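Local coordinates for tetratricopeptide TPR_2 repeat protein (Thermobaculum terrenum, PDB 5DJS) that is of unknown function but joins tetratricopeptide repeats to a GT-B fold of glycosyl transferase family 41 and binds uridine-5'-diphosphate, at residues Asp145-Val150 against Phe256-Ala261; Asp138-Tyr143 against Thr274-Met279. The protein carries 1 engineered substitution. All blocks are in the same frame, centred on the assembly; numbering follows the deposited sequence.

Contact 1 of 2, residues Asp145-Val150 against Phe256-Ala261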
loop_
_atom_site.group_PDB
_atom_site.type_symbol
_atom_site.label_atom_id
_atom_site.label_comp_id
_atom_site.label_asym_id
_atom_site.label_seq_id
_atom_site.Cartn_x
_atom_site.Cartn_y
_atom_site.Cartn_z
ATOM N N ASP A 145 -16.008 -2.709 -16.540
ATOM C CA ASP A 145 -16.913 -3.745 -17.065
ATOM C C ASP A 145 -17.408 -3.541 -18.513
ATOM O O ASP A 145 -17.630 -4.523 -19.217
ATOM C CB ASP A 145 -18.101 -3.957 -16.113
ATOM C CG ASP A 145 -17.687 -4.571 -14.766
ATOM O OD1 ASP A 145 -16.477 -4.857 -14.551
ATOM O OD2 ASP A 145 -18.583 -4.768 -13.916
ATOM N N PRO A 146 -17.588 -2.282 -18.963
ATOM C CA PRO A 146 -17.872 -2.054 -20.387
ATOM C C PRO A 146 -16.846 -2.645 -21.346
ATOM O O PRO A 146 -17.220 -3.100 -22.424
ATOM C CB PRO A 146 -17.884 -0.524 -20.494
ATOM C CG PRO A 146 -18.433 -0.090 -19.175
ATOM C CD PRO A 146 -17.882 -1.073 -18.165
ATOM N N LEU A 147 -15.576 -2.646 -20.949
ATOM C CA LEU A 147 -14.492 -3.204 -21.767
ATOM C C LEU A 147 -14.364 -4.752 -21.734
ATOM O O LEU A 147 -13.658 -5.330 -22.569
ATOM C CB LEU A 147 -13.158 -2.580 -21.343
ATOM C CG LEU A 147 -12.999 -1.066 -21.504
ATOM C CD1 LEU A 147 -11.744 -0.564 -20.809
ATOM C CD2 LEU A 147 -12.948 -0.688 -22.976
ATOM N N THR A 148 -15.043 -5.416 -20.796
ATOM C CA THR A 148 -14.777 -6.821 -20.495
ATOM C C THR A 148 -15.582 -7.799 -21.354
ATOM O O THR A 148 -16.811 -7.797 -21.277
ATOM C CB THR A 148 -15.060 -7.120 -18.991
ATOM O OG1 THR A 148 -14.319 -6.213 -18.165
ATOM C CG2 THR A 148 -14.675 -8.555 -18.628
ATOM N N PRO A 149 -14.895 -8.668 -22.135
ATOM C CA PRO A 149 -15.630 -9.719 -22.841
ATOM C C PRO A 149 -15.963 -10.877 -21.904
ATOM O O PRO A 149 -15.508 -10.902 -20.752
ATOM C CB PRO A 149 -14.640 -10.166 -23.915
ATOM C CG PRO A 149 -13.310 -10.008 -23.260
ATOM C CD PRO A 149 -13.436 -8.821 -22.332
ATOM N N VAL A 150 -16.731 -11.834 -22.414
ATOM C CA VAL A 150 -17.120 -13.025 -21.649
ATOM C C VAL A 150 -15.868 -13.926 -21.543
ATOM O O VAL A 150 -15.006 -13.874 -22.423
ATOM C CB VAL A 150 -18.318 -13.757 -22.329
ATOM C CG1 VAL A 150 -18.827 -14.922 -21.481
ATOM C CG2 VAL A 150 -19.479 -12.794 -22.603
ATOM N N PHE A 256 -6.374 -5.028 -17.727
ATOM C CA PHE A 256 -7.056 -6.210 -17.143
ATOM C C PHE A 256 -8.527 -6.269 -17.527
ATOM O O PHE A 256 -9.083 -7.340 -17.696
ATOM C CB PHE A 256 -6.969 -6.232 -15.606
ATOM C CG PHE A 256 -5.663 -6.751 -15.075
ATOM C CD1 PHE A 256 -4.526 -5.941 -15.063
ATOM C CD2 PHE A 256 -5.566 -8.045 -14.589
ATOM C CE1 PHE A 256 -3.322 -6.408 -14.581
ATOM C CE2 PHE A 256 -4.359 -8.522 -14.104
ATOM C CZ PHE A 256 -3.239 -7.700 -14.098
ATOM N N ALA A 257 -9.155 -5.108 -17.641
ATOM C CA ALA A 257 -10.572 -5.017 -17.953
ATOM C C ALA A 257 -10.933 -5.721 -19.257
ATOM O O ALA A 257 -12.029 -6.250 -19.373
ATOM C CB ALA A 257 -11.007 -3.557 -17.998
ATOM N N ARG A 258 -10.001 -5.741 -20.214
ATOM C CA ARG A 258 -10.220 -6.364 -21.530
ATOM C C ARG A 258 -10.030 -7.892 -21.587
ATOM O O ARG A 258 -10.269 -8.488 -22.635
ATOM C CB ARG A 258 -9.329 -5.680 -22.574
ATOM C CG ARG A 258 -9.994 -4.486 -23.228
ATOM C CD ARG A 258 -8.977 -3.536 -23.837
ATOM N NE ARG A 258 -8.783 -2.391 -22.950
ATOM C CZ ARG A 258 -8.860 -1.105 -23.296
ATOM N NH1 ARG A 258 -9.090 -0.725 -24.557
ATOM N NH2 ARG A 258 -8.676 -0.174 -22.357
ATOM N N ARG A 259 -9.646 -8.515 -20.468
ATOM C CA ARG A 259 -9.301 -9.947 -20.399
ATOM C C ARG A 259 -8.224 -10.397 -21.399
ATOM O O ARG A 259 -8.461 -11.317 -22.171
ATOM C CB ARG A 259 -10.549 -10.841 -20.540
ATOM C CG ARG A 259 -11.480 -10.773 -19.356
ATOM C CD ARG A 259 -12.270 -12.050 -19.182
ATOM N NE ARG A 259 -12.589 -12.262 -17.768
ATOM C CZ ARG A 259 -13.802 -12.200 -17.214
ATOM N NH1 ARG A 259 -14.897 -11.935 -17.929
ATOM N NH2 ARG A 259 -13.927 -12.425 -15.908
ATOM N N PRO A 260 -7.031 -9.767 -21.378
ATOM C CA PRO A 260 -5.943 -10.236 -22.257
ATOM C C PRO A 260 -5.412 -11.628 -21.902
ATOM O O PRO A 260 -4.763 -12.271 -22.740
ATOM C CB PRO A 260 -4.855 -9.169 -22.072
ATOM C CG PRO A 260 -5.165 -8.541 -20.759
ATOM C CD PRO A 260 -6.656 -8.532 -20.677
ATOM N N ALA A 261 -5.669 -12.064 -20.667
ATOM C CA ALA A 261 -5.312 -13.394 -20.202
ATOM C C ALA A 261 -6.553 -14.096 -19.648
ATOM O O ALA A 261 -7.444 -13.435 -19.087
ATOM C CB ALA A 261 -4.248 -13.296 -19.124
#
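Ala257 O is gripped twice, both times by Thr148: by a hydrogen bond from its hydroxyl and by a CA-H...O contact from its backbone. The hydroxyl bond runs 2.6 Å from OG1 of Thr148 to O of Ala257 and arrives in the carbonyl plane on a lone pair, with a C=O...OG1 angle of 138°. The first torsion of Thr148 (-54°) sets OG1 beside its own backbone N, while CG2 swings anti to that N and meets NH1 of Arg259 at 3.5 Å. Thr148 CA supplies the second hold, 3.0 Å from Ala257 O. A second bond lies further along: NH1 of Arg259 donates to O of Pro149 over 3.1 Å, with 152° at the hydrogen, and the acceptor sits at the guanidinium edge, close to its plane. The chain of Arg259, extended from CG to NE, crosses the Pro149 ring obliquely, and its NH2 pairs with Asp280, so two partners fix the guanidinium's rotation. The site is the end of helix 253-257, within the beta-alpha-beta crossover that links neighbouring parallel strands 240-243 and 263-266; Arg259, with positive phi, is the first residue beyond the helix to depart from helical backbone angles. Here the loop after helix 129-143 passes over that end, and Pro149 CD rests 3.2 Å from Arg258 O. Nearby, Leu147 and Arg258 run side by side, pointing the same way. Leu147 CD2 sits 4.1 Å above the centre of the Arg258 guanidinium plane, CD1 lies over the same face, and Arg258 NE donates to Phe254 O.

Contact 2 of 2, residues Asp138-Tyr143 against Thr274-Met279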
loop_
_atom_site.group_PDB
_atom_site.type_symbol
_atom_site.label_atom_id
_atom_site.label_comp_id
_atom_site.label_asym_id
_atom_site.label_seq_id
_atom_site.Cartn_x
_atom_site.Cartn_y
_atom_site.Cartn_z
ATOM N N ASP A 138 -19.515 0.629 -8.403
ATOM C CA ASP A 138 -19.866 1.835 -9.176
ATOM C C ASP A 138 -18.738 2.213 -10.117
ATOM O O ASP A 138 -18.979 2.466 -11.275
ATOM C CB ASP A 138 -20.203 3.019 -8.254
ATOM C CG ASP A 138 -21.075 4.074 -8.936
ATOM O OD1 ASP A 138 -20.536 5.025 -9.535
ATOM O OD2 ASP A 138 -22.313 3.966 -8.841
ATOM N N TRP A 139 -17.509 2.208 -9.607
ATOM C CA TRP A 139 -16.308 2.482 -10.400
ATOM C C TRP A 139 -16.183 1.518 -11.563
ATOM O O TRP A 139 -16.020 1.936 -12.708
ATOM C CB TRP A 139 -15.064 2.363 -9.508
ATOM C CG TRP A 139 -13.748 2.611 -10.163
ATOM C CD1 TRP A 139 -13.132 3.802 -10.333
ATOM C CD2 TRP A 139 -12.868 1.625 -10.686
ATOM N NE1 TRP A 139 -11.909 3.637 -10.939
ATOM C CE2 TRP A 139 -11.725 2.302 -11.174
ATOM C CE3 TRP A 139 -12.932 0.228 -10.798
ATOM C CZ2 TRP A 139 -10.653 1.631 -11.765
ATOM C CZ3 TRP A 139 -11.850 -0.446 -11.381
ATOM C CH2 TRP A 139 -10.734 0.259 -11.860
ATOM N N ALA A 140 -16.253 0.229 -11.242
ATOM C CA ALA A 140 -16.061 -0.850 -12.209
ATOM C C ALA A 140 -17.062 -0.741 -13.328
ATOM O O ALA A 140 -16.692 -0.779 -14.505
ATOM C CB ALA A 140 -16.200 -2.205 -11.527
ATOM N N ARG A 141 -18.327 -0.600 -12.951
ATOM C CA ARG A 141 -19.420 -0.439 -13.919
ATOM C C ARG A 141 -19.161 0.708 -14.899
ATOM O O ARG A 141 -19.446 0.580 -16.081
ATOM C CB ARG A 141 -20.747 -0.220 -13.186
ATOM C CG ARG A 141 -21.983 -0.571 -13.995
ATOM C CD ARG A 141 -23.243 0.036 -13.391
ATOM N NE ARG A 141 -23.109 1.498 -13.235
ATOM C CZ ARG A 141 -23.134 2.181 -12.082
ATOM N NH1 ARG A 141 -23.332 1.580 -10.906
ATOM N NH2 ARG A 141 -22.972 3.501 -12.110
ATOM N N ARG A 142 -18.605 1.807 -14.401
ATOM C CA ARG A 142 -18.338 2.988 -15.214
ATOM C C ARG A 142 -17.160 2.808 -16.161
ATOM O O ARG A 142 -17.267 3.163 -17.332
ATOM C CB ARG A 142 -18.084 4.213 -14.326
ATOM C CG ARG A 142 -19.335 4.740 -13.645
ATOM C CD ARG A 142 -19.038 5.933 -12.751
ATOM N NE ARG A 142 -20.184 6.210 -11.895
ATOM C CZ ARG A 142 -21.314 6.809 -12.277
ATOM N NH1 ARG A 142 -21.482 7.236 -13.527
ATOM N NH2 ARG A 142 -22.293 6.987 -11.387
ATOM N N TYR A 143 -16.044 2.275 -15.648
ATOM C CA TYR A 143 -14.745 2.333 -16.347
ATOM C C TYR A 143 -14.121 1.001 -16.772
ATOM O O TYR A 143 -13.201 0.993 -17.593
ATOM C CB TYR A 143 -13.744 3.118 -15.489
ATOM C CG TYR A 143 -14.271 4.466 -15.060
ATOM C CD1 TYR A 143 -14.694 5.405 -16.011
ATOM C CD2 TYR A 143 -14.381 4.800 -13.711
ATOM C CE1 TYR A 143 -15.200 6.641 -15.619
ATOM C CE2 TYR A 143 -14.883 6.026 -13.315
ATOM C CZ TYR A 143 -15.292 6.940 -14.257
ATOM O OH TYR A 143 -15.775 8.128 -13.783
ATOM N N THR A 274 -11.396 -5.240 -6.275
ATOM C CA THR A 274 -11.258 -4.281 -7.367
ATOM C C THR A 274 -12.623 -3.769 -7.844
ATOM O O THR A 274 -12.704 -2.707 -8.467
ATOM C CB THR A 274 -10.573 -4.909 -8.590
ATOM O OG1 THR A 274 -11.284 -6.100 -8.986
ATOM C CG2 THR A 274 -9.109 -5.238 -8.280
ATOM N N GLY A 275 -13.670 -4.564 -7.591
ATOM C CA GLY A 275 -15.014 -4.285 -8.043
ATOM C C GLY A 275 -15.318 -4.840 -9.423
ATOM O O GLY A 275 -16.487 -4.806 -9.850
ATOM N N MET A 276 -14.295 -5.377 -10.102
ATOM C CA MET A 276 -14.369 -5.699 -11.531
ATOM C C MET A 276 -14.881 -7.117 -11.783
ATOM O O MET A 276 -14.553 -8.033 -11.037
ATOM C CB MET A 276 -12.980 -5.568 -12.165
ATOM C CG MET A 276 -12.394 -4.174 -12.118
ATOM S SD MET A 276 -10.647 -4.140 -12.568
ATOM C CE MET A 276 -10.721 -4.597 -14.298
ATOM N N ARG A 277 -15.658 -7.288 -12.860
ATOM C CA ARG A 277 -15.980 -8.620 -13.412
ATOM C C ARG A 277 -14.735 -9.293 -13.993
ATOM O O ARG A 277 -14.562 -10.502 -13.837
ATOM C CB ARG A 277 -17.018 -8.532 -14.540
ATOM C CG ARG A 277 -18.429 -8.157 -14.123
ATOM C CD ARG A 277 -19.354 -8.114 -15.336
ATOM N NE ARG A 277 -20.282 -9.247 -15.359
ATOM C CZ ARG A 277 -21.499 -9.273 -14.792
ATOM N NH1 ARG A 277 -21.992 -8.218 -14.131
ATOM N NH2 ARG A 277 -22.246 -10.375 -14.888
ATOM N N ALA A 278 -13.894 -8.500 -14.671
ATOM C CA ALA A 278 -12.674 -8.987 -15.338
ATOM C C ALA A 278 -11.608 -9.620 -14.431
ATOM O O ALA A 278 -10.755 -10.375 -14.920
ATOM C CB ALA A 278 -12.036 -7.867 -16.143
ATOM N N MET A 279 -11.629 -9.307 -13.134
ATOM C CA MET A 279 -10.710 -9.939 -12.187
ATOM C C MET A 279 -11.338 -11.237 -11.667
ATOM O O MET A 279 -12.407 -11.232 -11.054
ATOM C CB MET A 279 -10.371 -8.987 -11.048
ATOM C CG MET A 279 -9.105 -9.348 -10.285
ATOM S SD MET A 279 -7.566 -9.214 -11.231
ATOM C CE MET A 279 -7.486 -7.455 -11.584
#
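Trp139 and Met276 cross obliquely, the indole presenting its edge to the thioether chain. With CG anti to the backbone N (chi1 180°), the six-membered ring extends from the helix so that CZ3 touches Met276 CG at 3.8 Å, CG lying near the ring plane. The sulfur keeps to the same rim: SD of Met276 is 5.4 Å from the centroid of that ring and 88° off its normal, an edge-on Met-aromatic contact. Beside the indole, Ala140 directs its methyl at the backbone of the facing loop, with CB 3.9 Å from Met276 CA. No hydrogen bond crosses; the buried side chains meet by van der Waals contact, partly carbon on carbon and partly against the carbonyl oxygens of Thr274 and Gly275. The loop holds its own shape by an ST turn, in which N of Met276 donates to OG1 of Thr274 over 3.3 Å at a nearly straight 166°; OG1 is also bonded to Glu299. Trp139 NE1 is satisfied by His111 O, and His247 meets the indole edge-to-face. Segment 138-143, at the end of helix 129-143, touches helix 111-120 through Trp139 on Ser115 and packs on the loop joining strands 263-266 and 281-285, while Met276 touches Leu253 of helix 253-257.

Overall arrangement
Contacts 1 and 2 have centres 10 Å apart, and the segments follow in the order 138-143, 145-150, 256-261, 274-279, so that contact 2 encloses contact 1 along the chain. The first segments meet where the helix ends: Asp145 N probably bonds to Ala140 O at 2.9 Å. Asp145 OD1 probably accepts from Arg277 N at 3.1 Å, tying 145-150 to 274-279, and Ala257 touches Met276 between the two partner segments. Together they join the helix and the loop after it to the connections between strands 240-243 and 263-266 and between 263-266 and 281-285. The uridine-5'-diphosphate pocket, formed by residues between Phe336 and Glu427, includes no residue of either contact and belongs with the second parallel sheet.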